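Gentamicin resistance protein (Enterococcus gallinarum, PDB 3TDW) phosphorylates aminoglycoside antibiotics such as gentamicin, probably at the 2''-hydroxyl and with GTP as the preferred phosphate donor, and thereby gives resistance to them. Local coordinates at residues 57-62 against 216-221; 242-247 against 254-259; 271-276 against 290-295. The protein carries 1 engineered substitution. All coordinates share one frame; numbering follows the deposited sequence.

Interaction 1: residues 57-62 against 216-221. With MG (magnesium ion), chain C; MG (magnesium ion), chain D; GDP (guanosine-5'-diphosphate), chain B.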
loop_
_atom_site.group_PDB
_atom_site.type_symbol
_atom_site.label_atom_id
_atom_site.label_comp_id
_atom_site.label_asym_id
_atom_site.label_seq_id
_atom_site.Cartn_x
_atom_site.Cartn_y
_atom_site.Cartn_z
ATOM N N ASN A 57 15.446 1.918 -2.764
ATOM C CA ASN A 57 16.664 1.426 -2.120
ATOM C C ASN A 57 16.321 0.486 -0.963
ATOM O O ASN A 57 16.998 -0.514 -0.743
ATOM C CB ASN A 57 17.569 2.574 -1.655
ATOM C CG ASN A 57 18.514 3.062 -2.760
ATOM O OD1 ASN A 57 18.667 4.265 -2.962
ATOM N ND2 ASN A 57 19.151 2.128 -3.472
ATOM N N LYS A 58 15.237 0.801 -0.252
ATOM C CA LYS A 58 14.713 -0.075 0.793
ATOM C C LYS A 58 14.242 -1.403 0.189
ATOM O O LYS A 58 14.570 -2.473 0.696
ATOM C CB LYS A 58 13.551 0.619 1.526
ATOM C CG LYS A 58 12.885 -0.204 2.642
ATOM C CD LYS A 58 11.552 -0.789 2.202
ATOM C CE LYS A 58 10.600 0.248 1.596
ATOM N NZ LYS A 58 9.952 1.190 2.548
ATOM N N GLU A 59 13.485 -1.343 -0.905
ATOM C CA GLU A 59 12.995 -2.581 -1.523
ATOM C C GLU A 59 14.126 -3.465 -2.026
ATOM O O GLU A 59 14.040 -4.691 -1.959
ATOM C CB GLU A 59 12.017 -2.307 -2.668
ATOM C CG GLU A 59 10.738 -1.566 -2.270
ATOM C CD GLU A 59 9.839 -1.313 -3.469
ATOM O OE1 GLU A 59 9.979 -0.251 -4.120
ATOM O OE2 GLU A 59 9.011 -2.192 -3.771
ATOM N N ILE A 60 15.183 -2.843 -2.540
ATOM C CA ILE A 60 16.324 -3.597 -3.048
ATOM C C ILE A 60 16.940 -4.465 -1.952
ATOM O O ILE A 60 17.377 -5.593 -2.208
ATOM C CB ILE A 60 17.366 -2.649 -3.661
ATOM C CG1 ILE A 60 16.848 -2.125 -5.001
ATOM C CG2 ILE A 60 18.717 -3.369 -3.875
ATOM C CD1 ILE A 60 17.701 -1.021 -5.616
ATOM N N GLN A 61 16.954 -3.944 -0.727
ATOM C CA GLN A 61 17.508 -4.666 0.417
ATOM C C GLN A 61 16.517 -5.652 1.021
ATOM O O GLN A 61 16.897 -6.709 1.519
ATOM C CB GLN A 61 17.957 -3.680 1.505
ATOM C CG GLN A 61 19.048 -2.700 1.071
ATOM C CD GLN A 61 19.466 -1.783 2.207
ATOM O OE1 GLN A 61 18.992 -0.648 2.318
ATOM N NE2 GLN A 61 20.344 -2.279 3.074
ATOM N N LEU A 62 15.240 -5.299 1.011
ATOM C CA LEU A 62 14.246 -6.118 1.697
ATOM C C LEU A 62 13.762 -7.339 0.890
ATOM O O LEU A 62 13.639 -8.446 1.425
ATOM C CB LEU A 62 13.061 -5.245 2.093
ATOM C CG LEU A 62 11.903 -5.984 2.767
ATOM C CD1 LEU A 62 12.360 -6.606 4.077
ATOM C CD2 LEU A 62 10.778 -4.991 2.995
ATOM N N ILE A 216 2.047 -10.350 -5.352
ATOM C CA ILE A 216 1.817 -9.035 -4.774
ATOM C C ILE A 216 3.007 -8.159 -5.126
ATOM O O ILE A 216 4.152 -8.595 -5.011
ATOM C CB ILE A 216 1.679 -9.114 -3.250
ATOM C CG1 ILE A 216 0.386 -9.859 -2.876
ATOM C CG2 ILE A 216 1.699 -7.716 -2.637
ATOM C CD1 ILE A 216 0.257 -10.117 -1.402
ATOM N N ILE A 217 2.738 -6.936 -5.564
ATOM C CA ILE A 217 3.816 -6.046 -5.986
ATOM C C ILE A 217 3.935 -4.804 -5.087
ATOM O O ILE A 217 3.222 -4.683 -4.085
ATOM C CB ILE A 217 3.617 -5.600 -7.438
ATOM C CG1 ILE A 217 2.257 -4.911 -7.602
ATOM C CG2 ILE A 217 3.713 -6.806 -8.386
ATOM C CD1 ILE A 217 2.129 -4.122 -8.905
ATOM N N ASP A 218 4.858 -3.909 -5.457
ATOM C CA ASP A 218 5.051 -2.593 -4.829
ATOM C C ASP A 218 5.250 -2.586 -3.322
ATOM O O ASP A 218 4.323 -2.269 -2.560
ATOM C CB ASP A 218 3.918 -1.624 -5.172
ATOM C CG ASP A 218 4.283 -0.183 -4.865
ATOM O OD1 ASP A 218 5.459 0.085 -4.505
ATOM O OD2 ASP A 218 3.415 0.703 -4.997
ATOM N N PHE A 219 6.471 -2.879 -2.888
ATOM C CA PHE A 219 6.760 -2.917 -1.455
ATOM C C PHE A 219 7.369 -1.599 -0.952
ATOM O O PHE A 219 7.969 -1.579 0.105
ATOM C CB PHE A 219 7.704 -4.086 -1.123
ATOM C CG PHE A 219 7.027 -5.436 -1.078
ATOM C CD1 PHE A 219 6.885 -6.110 0.132
ATOM C CD2 PHE A 219 6.534 -6.028 -2.231
ATOM C CE1 PHE A 219 6.277 -7.365 0.185
ATOM C CE2 PHE A 219 5.915 -7.279 -2.185
ATOM C CZ PHE A 219 5.789 -7.948 -0.968
ATOM N N GLY A 220 7.200 -0.515 -1.702
ATOM C CA GLY A 220 7.879 0.742 -1.379
ATOM C C GLY A 220 7.491 1.357 -0.034
ATOM O O GLY A 220 8.245 2.163 0.544
ATOM N N ASP A 221 6.316 1.002 0.473
ATOM C CA ASP A 221 5.892 1.529 1.775
ATOM C C ASP A 221 6.125 0.574 2.947
ATOM O O ASP A 221 5.599 0.792 4.046
ATOM C CB ASP A 221 4.432 1.991 1.729
ATOM C CG ASP A 221 4.287 3.341 1.045
ATOM O OD1 ASP A 221 4.850 4.332 1.565
ATOM O OD2 ASP A 221 3.635 3.404 -0.017
HETATM MG MG MG C . 1.850 1.091 -6.487
HETATM MG MG MG D . 4.941 2.277 -4.377
HETATM P PB GDP B . 4.294 2.991 -7.432
HETATM O O1B GDP B . 4.486 4.351 -8.049
HETATM O O2B GDP B . 2.868 2.894 -6.976
HETATM O O3B GDP B . 5.262 2.758 -6.334
HETATM O O3A GDP B . 4.584 1.909 -8.610
HETATM P PA GDP B . 4.285 0.326 -8.596
HETATM O O1A GDP B . 5.389 -0.530 -8.048
HETATM O O2A GDP B . 2.959 0.051 -7.927
HETATM O "O5'" GDP B . 4.128 0.027 -10.168
HETATM C "C5'" GDP B . 3.267 0.869 -10.929
HETATM C "C4'" GDP B . 2.258 0.020 -11.691
HETATM O "O4'" GDP B . 2.918 -0.786 -12.667
HETATM C "C3'" GDP B . 1.510 -0.970 -10.814
HETATM O "O3'" GDP B . 0.425 -0.329 -10.140
HETATM C "C2'" GDP B . 1.041 -1.979 -11.837
HETATM O "O2'" GDP B . -0.103 -1.423 -12.491
HETATM C "C1'" GDP B . 2.202 -2.009 -12.825
HETATM N N9 GDP B . 3.098 -3.130 -12.469
HETATM C C8 GDP B . 4.259 -3.065 -11.786
HETATM N N7 GDP B . 4.813 -4.296 -11.643
HETATM C C5 GDP B . 3.969 -5.169 -12.237
HETATM C C6 GDP B . 3.954 -6.622 -12.487
HETATM O O6 GDP B . 4.869 -7.352 -12.059
HETATM N N1 GDP B . 2.906 -7.136 -13.151
HETATM C C2 GDP B . 1.914 -6.355 -13.625
HETATM N N2 GDP B . 0.894 -6.934 -14.306
HETATM N N3 GDP B . 1.875 -5.016 -13.458
HETATM C C4 GDP B . 2.859 -4.388 -12.783
HETATM O O HOH W 1 4.248 1.837 -2.298
HETATM O O HOH W 2 0.767 2.379 -4.979
HETATM O O HOH W 3 0.187 1.361 -7.949
HETATM O O HOH W 4 6.911 2.966 -3.665
HETATM O O HOH W 5 3.821 4.063 -4.217
#

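Interaction 2: residues 242-247 against 254-259. With MG (magnesium ion), chain F.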
loop_
_atom_site.group_PDB
_atom_site.type_symbol
_atom_site.label_atom_id
_atom_site.label_comp_id
_atom_site.label_asym_id
_atom_site.label_seq_id
_atom_site.Cartn_x
_atom_site.Cartn_y
_atom_site.Cartn_z
ATOM N N PHE A 242 -15.245 -8.492 3.769
ATOM C CA PHE A 242 -14.006 -9.130 3.341
ATOM C C PHE A 242 -12.922 -8.979 4.405
ATOM O O PHE A 242 -12.207 -9.935 4.730
ATOM C CB PHE A 242 -13.510 -8.534 2.022
ATOM C CG PHE A 242 -12.281 -9.206 1.494
ATOM C CD1 PHE A 242 -11.031 -8.616 1.630
ATOM C CD2 PHE A 242 -12.371 -10.453 0.888
ATOM C CE1 PHE A 242 -9.892 -9.256 1.146
ATOM C CE2 PHE A 242 -11.242 -11.092 0.409
ATOM C CZ PHE A 242 -10.002 -10.495 0.538
ATOM N N THR A 243 -12.817 -7.768 4.944
ATOM C CA THR A 243 -11.814 -7.473 5.958
ATOM C C THR A 243 -12.028 -8.339 7.190
ATOM O O THR A 243 -11.083 -8.918 7.733
ATOM C CB THR A 243 -11.802 -5.977 6.324
ATOM O OG1 THR A 243 -11.488 -5.207 5.150
ATOM C CG2 THR A 243 -10.744 -5.713 7.375
ATOM N N ARG A 244 -13.286 -8.467 7.614
ATOM C CA ARG A 244 -13.593 -9.362 8.714
ATOM C C ARG A 244 -13.192 -10.810 8.421
ATOM O O ARG A 244 -12.677 -11.507 9.294
ATOM C CB ARG A 244 -15.076 -9.273 9.056
ATOM C CG ARG A 244 -15.453 -7.964 9.711
ATOM C CD ARG A 244 -16.954 -7.920 9.933
ATOM N NE ARG A 244 -17.407 -8.999 10.806
ATOM C CZ ARG A 244 -17.661 -8.849 12.102
ATOM N NH1 ARG A 244 -17.505 -7.660 12.667
ATOM N NH2 ARG A 244 -18.079 -9.881 12.831
ATOM N N GLN A 245 -13.401 -11.252 7.184
ATOM C CA GLN A 245 -13.001 -12.598 6.787
ATOM C C GLN A 245 -11.485 -12.811 6.867
ATOM O O GLN A 245 -11.024 -13.831 7.374
ATOM C CB GLN A 245 -13.561 -12.932 5.401
ATOM C CG GLN A 245 -15.070 -13.192 5.466
ATOM C CD GLN A 245 -15.820 -12.775 4.220
ATOM O OE1 GLN A 245 -15.225 -12.345 3.240
ATOM N NE2 GLN A 245 -17.147 -12.901 4.254
ATOM N N VAL A 246 -10.710 -11.844 6.388
ATOM C CA VAL A 246 -9.253 -11.935 6.535
ATOM C C VAL A 246 -8.860 -11.953 8.012
ATOM O O VAL A 246 -8.058 -12.771 8.427
ATOM C CB VAL A 246 -8.506 -10.782 5.798
ATOM C CG1 VAL A 246 -7.004 -10.934 5.957
ATOM C CG2 VAL A 246 -8.841 -10.766 4.322
ATOM N N MET A 247 -9.430 -11.054 8.817
ATOM C CA MET A 247 -9.144 -11.048 10.256
ATOM C C MET A 247 -9.441 -12.386 10.928
ATOM O O MET A 247 -8.655 -12.867 11.743
ATOM C CB MET A 247 -9.947 -9.957 10.963
ATOM C CG MET A 247 -9.497 -8.576 10.615
ATOM S SD MET A 247 -10.440 -7.335 11.517
ATOM C CE MET A 247 -9.420 -5.892 11.121
ATOM N N ASP A 254 -11.390 -10.358 18.410
ATOM C CA ASP A 254 -12.264 -9.208 18.661
ATOM C C ASP A 254 -12.468 -8.420 17.380
ATOM O O ASP A 254 -11.915 -7.329 17.228
ATOM C CB ASP A 254 -11.664 -8.292 19.735
ATOM C CG ASP A 254 -12.674 -7.270 20.286
ATOM O OD1 ASP A 254 -13.847 -7.223 19.828
ATOM O OD2 ASP A 254 -12.285 -6.509 21.199
ATOM N N LEU A 255 -13.243 -8.976 16.457
ATOM C CA LEU A 255 -13.441 -8.347 15.153
ATOM C C LEU A 255 -13.996 -6.920 15.234
ATOM O O LEU A 255 -13.529 -6.038 14.524
ATOM C CB LEU A 255 -14.348 -9.200 14.269
ATOM C CG LEU A 255 -13.869 -10.626 13.990
ATOM C CD1 LEU A 255 -14.896 -11.358 13.145
ATOM C CD2 LEU A 255 -12.519 -10.624 13.293
ATOM N N ASP A 256 -14.998 -6.699 16.078
ATOM C CA ASP A 256 -15.636 -5.383 16.156
ATOM C C ASP A 256 -14.634 -4.295 16.523
ATOM O O ASP A 256 -14.590 -3.249 15.887
ATOM C CB ASP A 256 -16.795 -5.380 17.158
ATOM C CG ASP A 256 -18.035 -6.096 16.630
ATOM O OD1 ASP A 256 -18.098 -6.398 15.422
ATOM O OD2 ASP A 256 -18.960 -6.354 17.427
ATOM N N THR A 257 -13.826 -4.553 17.547
ATOM C CA THR A 257 -12.871 -3.566 18.023
ATOM C C THR A 257 -11.817 -3.261 16.958
ATOM O O THR A 257 -11.474 -2.109 16.715
ATOM C CB THR A 257 -12.165 -4.054 19.301
ATOM O OG1 THR A 257 -13.134 -4.214 20.359
ATOM C CG2 THR A 257 -11.101 -3.061 19.717
ATOM N N HIS A 258 -11.296 -4.307 16.328
ATOM C CA HIS A 258 -10.252 -4.117 15.326
ATOM C C HIS A 258 -10.780 -3.465 14.041
ATOM O O HIS A 258 -10.075 -2.695 13.404
ATOM C CB HIS A 258 -9.510 -5.440 15.070
ATOM C CG HIS A 258 -8.555 -5.792 16.169
ATOM N ND1 HIS A 258 -8.956 -6.420 17.330
ATOM C CD2 HIS A 258 -7.229 -5.557 16.306
ATOM C CE1 HIS A 258 -7.912 -6.575 18.127
ATOM N NE2 HIS A 258 -6.853 -6.060 17.528
ATOM N N ILE A 259 -12.022 -3.747 13.668
ATOM C CA ILE A 259 -12.614 -3.034 12.540
ATOM C C ILE A 259 -12.780 -1.543 12.882
ATOM O O ILE A 259 -12.483 -0.669 12.054
ATOM C CB ILE A 259 -13.970 -3.663 12.095
ATOM C CG1 ILE A 259 -13.741 -4.998 11.373
ATOM C CG2 ILE A 259 -14.709 -2.734 11.170
ATOM C CD1 ILE A 259 -12.920 -4.881 10.065
HETATM MG MG MG F . -4.920 -6.665 18.387
HETATM O O HOH W 6 -4.651 -4.488 17.889
HETATM O O HOH W 7 -5.030 -8.619 17.980
HETATM O O HOH W 8 -5.880 -6.536 20.250
#

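Interaction 3: residues 271-276 against 290-295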
loop_
_atom_site.group_PDB
_atom_site.type_symbol
_atom_site.label_atom_id
_atom_site.label_comp_id
_atom_site.label_asym_id
_atom_site.label_seq_id
_atom_site.Cartn_x
_atom_site.Cartn_y
_atom_site.Cartn_z
ATOM N N VAL A 271 -7.345 11.915 5.156
ATOM C CA VAL A 271 -7.037 13.305 5.461
ATOM C C VAL A 271 -5.561 13.593 5.164
ATOM O O VAL A 271 -5.214 14.689 4.713
ATOM C CB VAL A 271 -7.500 13.718 6.900
ATOM C CG1 VAL A 271 -6.537 13.206 7.939
ATOM C CG2 VAL A 271 -7.661 15.237 7.001
ATOM N N SER A 272 -4.704 12.589 5.344
ATOM C CA SER A 272 -3.288 12.734 5.004
ATOM C C SER A 272 -3.121 12.997 3.502
ATOM O O SER A 272 -2.271 13.802 3.086
ATOM C CB SER A 272 -2.495 11.484 5.416
ATOM O OG SER A 272 -2.335 11.405 6.822
ATOM N N TYR A 273 -3.942 12.316 2.704
ATOM C CA TYR A 273 -3.936 12.446 1.251
ATOM C C TYR A 273 -4.352 13.857 0.842
ATOM O O TYR A 273 -3.737 14.481 -0.025
ATOM C CB TYR A 273 -4.905 11.422 0.654
ATOM C CG TYR A 273 -5.026 11.466 -0.854
ATOM C CD1 TYR A 273 -4.043 10.914 -1.660
ATOM C CD2 TYR A 273 -6.121 12.042 -1.466
ATOM C CE1 TYR A 273 -4.149 10.932 -3.043
ATOM C CE2 TYR A 273 -6.236 12.078 -2.856
ATOM C CZ TYR A 273 -5.245 11.515 -3.634
ATOM O OH TYR A 273 -5.342 11.542 -5.007
ATOM N N LEU A 274 -5.409 14.354 1.467
ATOM C CA LEU A 274 -5.892 15.708 1.198
ATOM C C LEU A 274 -4.822 16.735 1.569
ATOM O O LEU A 274 -4.553 17.675 0.818
ATOM C CB LEU A 274 -7.174 15.964 1.996
ATOM C CG LEU A 274 -8.233 16.957 1.492
ATOM C CD1 LEU A 274 -9.075 17.510 2.662
ATOM C CD2 LEU A 274 -7.655 18.074 0.643
ATOM N N LEU A 275 -4.197 16.534 2.725
ATOM C CA LEU A 275 -3.186 17.466 3.223
ATOM C C LEU A 275 -2.005 17.569 2.264
ATOM O O LEU A 275 -1.471 18.661 2.014
ATOM C CB LEU A 275 -2.720 17.034 4.618
ATOM C CG LEU A 275 -1.571 17.829 5.235
ATOM C CD1 LEU A 275 -1.979 19.287 5.467
ATOM C CD2 LEU A 275 -1.129 17.178 6.532
ATOM N N GLU A 276 -1.598 16.422 1.722
ATOM C CA GLU A 276 -0.495 16.386 0.778
ATOM C C GLU A 276 -0.870 17.114 -0.506
ATOM O O GLU A 276 -0.072 17.878 -1.035
ATOM C CB GLU A 276 -0.063 14.949 0.480
ATOM C CG GLU A 276 1.103 14.869 -0.522
ATOM C CD GLU A 276 1.741 13.490 -0.602
ATOM O OE1 GLU A 276 1.290 12.566 0.112
ATOM O OE2 GLU A 276 2.709 13.340 -1.382
ATOM N N LEU A 290 -11.187 16.140 -0.904
ATOM C CA LEU A 290 -12.406 16.597 -0.244
ATOM C C LEU A 290 -13.554 15.617 -0.476
ATOM O O LEU A 290 -14.338 15.332 0.437
ATOM C CB LEU A 290 -12.769 18.009 -0.706
ATOM C CG LEU A 290 -11.810 19.082 -0.170
ATOM C CD1 LEU A 290 -11.961 20.380 -0.944
ATOM C CD2 LEU A 290 -12.051 19.314 1.320
ATOM N N GLU A 291 -13.659 15.083 -1.687
ATOM C CA GLU A 291 -14.702 14.095 -1.946
ATOM C C GLU A 291 -14.495 12.851 -1.074
ATOM O O GLU A 291 -15.445 12.307 -0.501
ATOM C CB GLU A 291 -14.765 13.713 -3.428
ATOM C CG GLU A 291 -15.889 12.733 -3.753
ATOM C CD GLU A 291 -15.965 12.375 -5.228
ATOM O OE1 GLU A 291 -15.276 13.022 -6.042
ATOM O OE2 GLU A 291 -16.718 11.441 -5.571
ATOM N N LEU A 292 -13.247 12.407 -0.963
ATOM C CA LEU A 292 -12.950 11.199 -0.196
ATOM C C LEU A 292 -13.322 11.398 1.263
ATOM O O LEU A 292 -13.796 10.468 1.931
ATOM C CB LEU A 292 -11.467 10.844 -0.300
ATOM C CG LEU A 292 -10.986 10.259 -1.624
ATOM C CD1 LEU A 292 -9.483 10.056 -1.539
ATOM C CD2 LEU A 292 -11.701 8.951 -1.933
ATOM N N LEU A 293 -13.088 12.606 1.759
ATOM C CA LEU A 293 -13.379 12.920 3.144
ATOM C C LEU A 293 -14.884 12.896 3.394
ATOM O O LEU A 293 -15.338 12.354 4.393
ATOM C CB LEU A 293 -12.807 14.287 3.502
ATOM C CG LEU A 293 -11.752 14.280 4.598
ATOM C CD1 LEU A 293 -11.165 15.679 4.774
ATOM C CD2 LEU A 293 -12.377 13.773 5.887
ATOM N N GLU A 294 -15.650 13.497 2.488
ATOM C CA GLU A 294 -17.107 13.463 2.591
ATOM C C GLU A 294 -17.618 12.026 2.569
ATOM O O GLU A 294 -18.530 11.672 3.313
ATOM C CB GLU A 294 -17.754 14.244 1.446
ATOM C CG GLU A 294 -17.487 15.744 1.467
ATOM C CD GLU A 294 -18.732 16.551 1.789
ATOM O OE1 GLU A 294 -19.812 15.938 1.974
ATOM O OE2 GLU A 294 -18.626 17.797 1.851
ATOM N N GLU A 295 -17.035 11.205 1.701
ATOM C CA GLU A 295 -17.449 9.811 1.602
ATOM C C GLU A 295 -17.147 9.047 2.897
ATOM O O GLU A 295 -17.976 8.272 3.372
ATOM C CB GLU A 295 -16.791 9.151 0.394
ATOM C CG GLU A 295 -17.196 9.806 -0.925
ATOM C CD GLU A 295 -17.848 8.828 -1.894
ATOM O OE1 GLU A 295 -18.671 7.999 -1.441
ATOM O OE2 GLU A 295 -17.541 8.894 -3.109
#

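Interaction 1: residues 57-62 against 216-221
Two different first torsions on one helical turn send Lys58 and Glu59 to neighbouring parts of the same loop. Lys58 has CG anti to its main-chain nitrogen (chi1 179°) and then folds at each later torsion, so that its ammonium group curls over the peptide after Gly220; Glu59 has CG beside its own nitrogen (chi1 -62°) and runs out straight to the main chain at Phe219 and Gly220. Lys58 NZ gives a hydrogen bond of 2.8 Å to Gly220 O, arriving from above the carbonyl plane, and a second to the carbonyl oxygen of Ala222. The Lys58 CE methylene lies 3.5 Å from Phe219 O. Glu59 OE2 accepts a short but bent, weak bond from Phe219 N at 2.8 Å (129° at the hydrogen), while Glu59 OE1 forms a salt bridge with Arg45.

Residues 218-220 are the DFG sequence of this kinase-like phosphotransferase, and helix 50-66 probably corresponds to the C-helix of protein kinases. The Arg45-Glu59 pair thus recalls the lysine-glutamate bridge of those enzymes. Asp218 carries the metals. Asp218 OD2 is shared by two magnesium ions, the one of chain C at 2.2 Å, where His201 and two GDP phosphate oxygens also bind, and the one of chain D, which Asp218 OD1 grips too at 2.3 Å. A weak bond of 3.4 Å runs from Gly220 N back to Asp218 OD1. Phe219 also touches Leu63 and Leu66 of the same helix, and its ring meets that of His194.

The helix thus grips the DFG segment by its main-chain N and O atoms, while both carboxylate oxygens of Asp218 go to magnesium, which is consistent with the helix helping to position the metal-binding aspartate.

Interaction 2: residues 242-247 against 254-259
Leu255, Asp256 and Ile259 open helix 255-279 by packing on Arg244 and Met247 of the preceding helix 240-249. These are two consecutive helices of the helical lobe joined by a short loop, steeply crossed, their short axes making 120° and approaching to 10.6 Å. Asp254 stands at the N-cap, and its carbonyl oxygen accepts from both the main-chain nitrogen and the ring ND1 of His258. Leu255 comes next, with its two methyls divided: Leu255 CD2 lies 3.5 Å from Met247 CB, while CB and CD1 sit over one face of the Arg244 guanidinium, offset toward its rim. Asp256 reaches back at the edge of that same group. Asp256 OD1 takes a salt-bridged hydrogen bond from Arg244 NH1 at 3.1 Å, almost in the guanidinium plane although the carboxylate is turned 50° against it; Arg244 is modelled in two conformers, so the bridge is certain for one of them only. His258 offers its CB to the Met247 methyl, CE. The bond from ND1 to Asp254 O lies in the ring plane, and the other ring nitrogen, His258 NE2, binds a magnesium ion at 2.2 Å, which three waters also ligate; Glu252 touches the side chain. Ile259, buried, comes one turn after Leu255. Ile259 CG1 lies 3.8 Å from Arg244 CG, and Ile259 CD1 rests against both Met247 and Thr243, 3.8 Å from Met247 SD and 3.6 Å from Thr243 CG2.

Interaction 3: residues 271-276 against 290-295
Leu274 and Leu293 meet at about a right angle, their CD1 methyls 3.5 Å apart, closer than carbon atoms usually settle. The Leu293 side chain has a nearly eclipsed first torsion (chi1 -118°), and that of Leu274 also departs from the staggered value, as might be expected of two branched side chains pressed into the same place. The Leu274 CD1 methyl does further work, touching Leu290 CD2 at 3.7 Å from an oblique approach, while Leu274 CG lies 3.9 Å from Leu290 N, against the main chain of the other helix. Val271, one turn before Leu274, adds a gentler contact, Val271 CG2 lying 4.2 Å from Leu293 CD1.

Helices 255-279 and 283-299 form an antiparallel helical hairpin here, with short axes at 161° and 9.2 Å apart at closest approach, and the contact is made of apolar side chains throughout. The deep side of the hairpin is closed by two further helices of the helical lobe: Val156 and Val160 of helix 145-160 meet Val271 and Leu274, and Leu168 and Leu172 of helix 166-181 lie against Leu293, with Leu172 reaching Val271 as well.

Toward solvent the packing thins. Tyr273 and Leu292 are both partly exposed, and a single methyl, Leu292 CD1, approaches the tyrosine ring obliquely at 3.9 Å from Tyr273 CD2. CG of Tyr273 lies anti to the main-chain nitrogen (chi1 179°), which carries the ring out along the flank of the helix pair, where one side of it reaches Leu292, and its further end is steadied from the same hairpin: Tyr273 OH is hydrogen-bonded to Glu288, and the ring meets that of Trp285. Leu290 is likewise partly exposed, lying at the margin beside Leu164.

The contacts follow one another along the chain, each closing before the next opens. Interaction 1 joins helix 50-66 of the sheet-bearing nucleotide lobe to the loop after strand 213-216, at the GDP and magnesium site. Interactions 2 and 3 lie on the opposite side of the chain's centre and share helix 255-279, which turns away from helix 240-249 at its start and pairs with helix 283-299 nearer its end. Their centres are 24 Å apart, and those of 1 and 2 and of 1 and 3 are 27 and 26 Å apart, without touching. The Tyr273 side chain nevertheless comes within about 11 Å of GDP, nearest atoms, consistent with the helical lobe bordering the cleft at the nucleotide site.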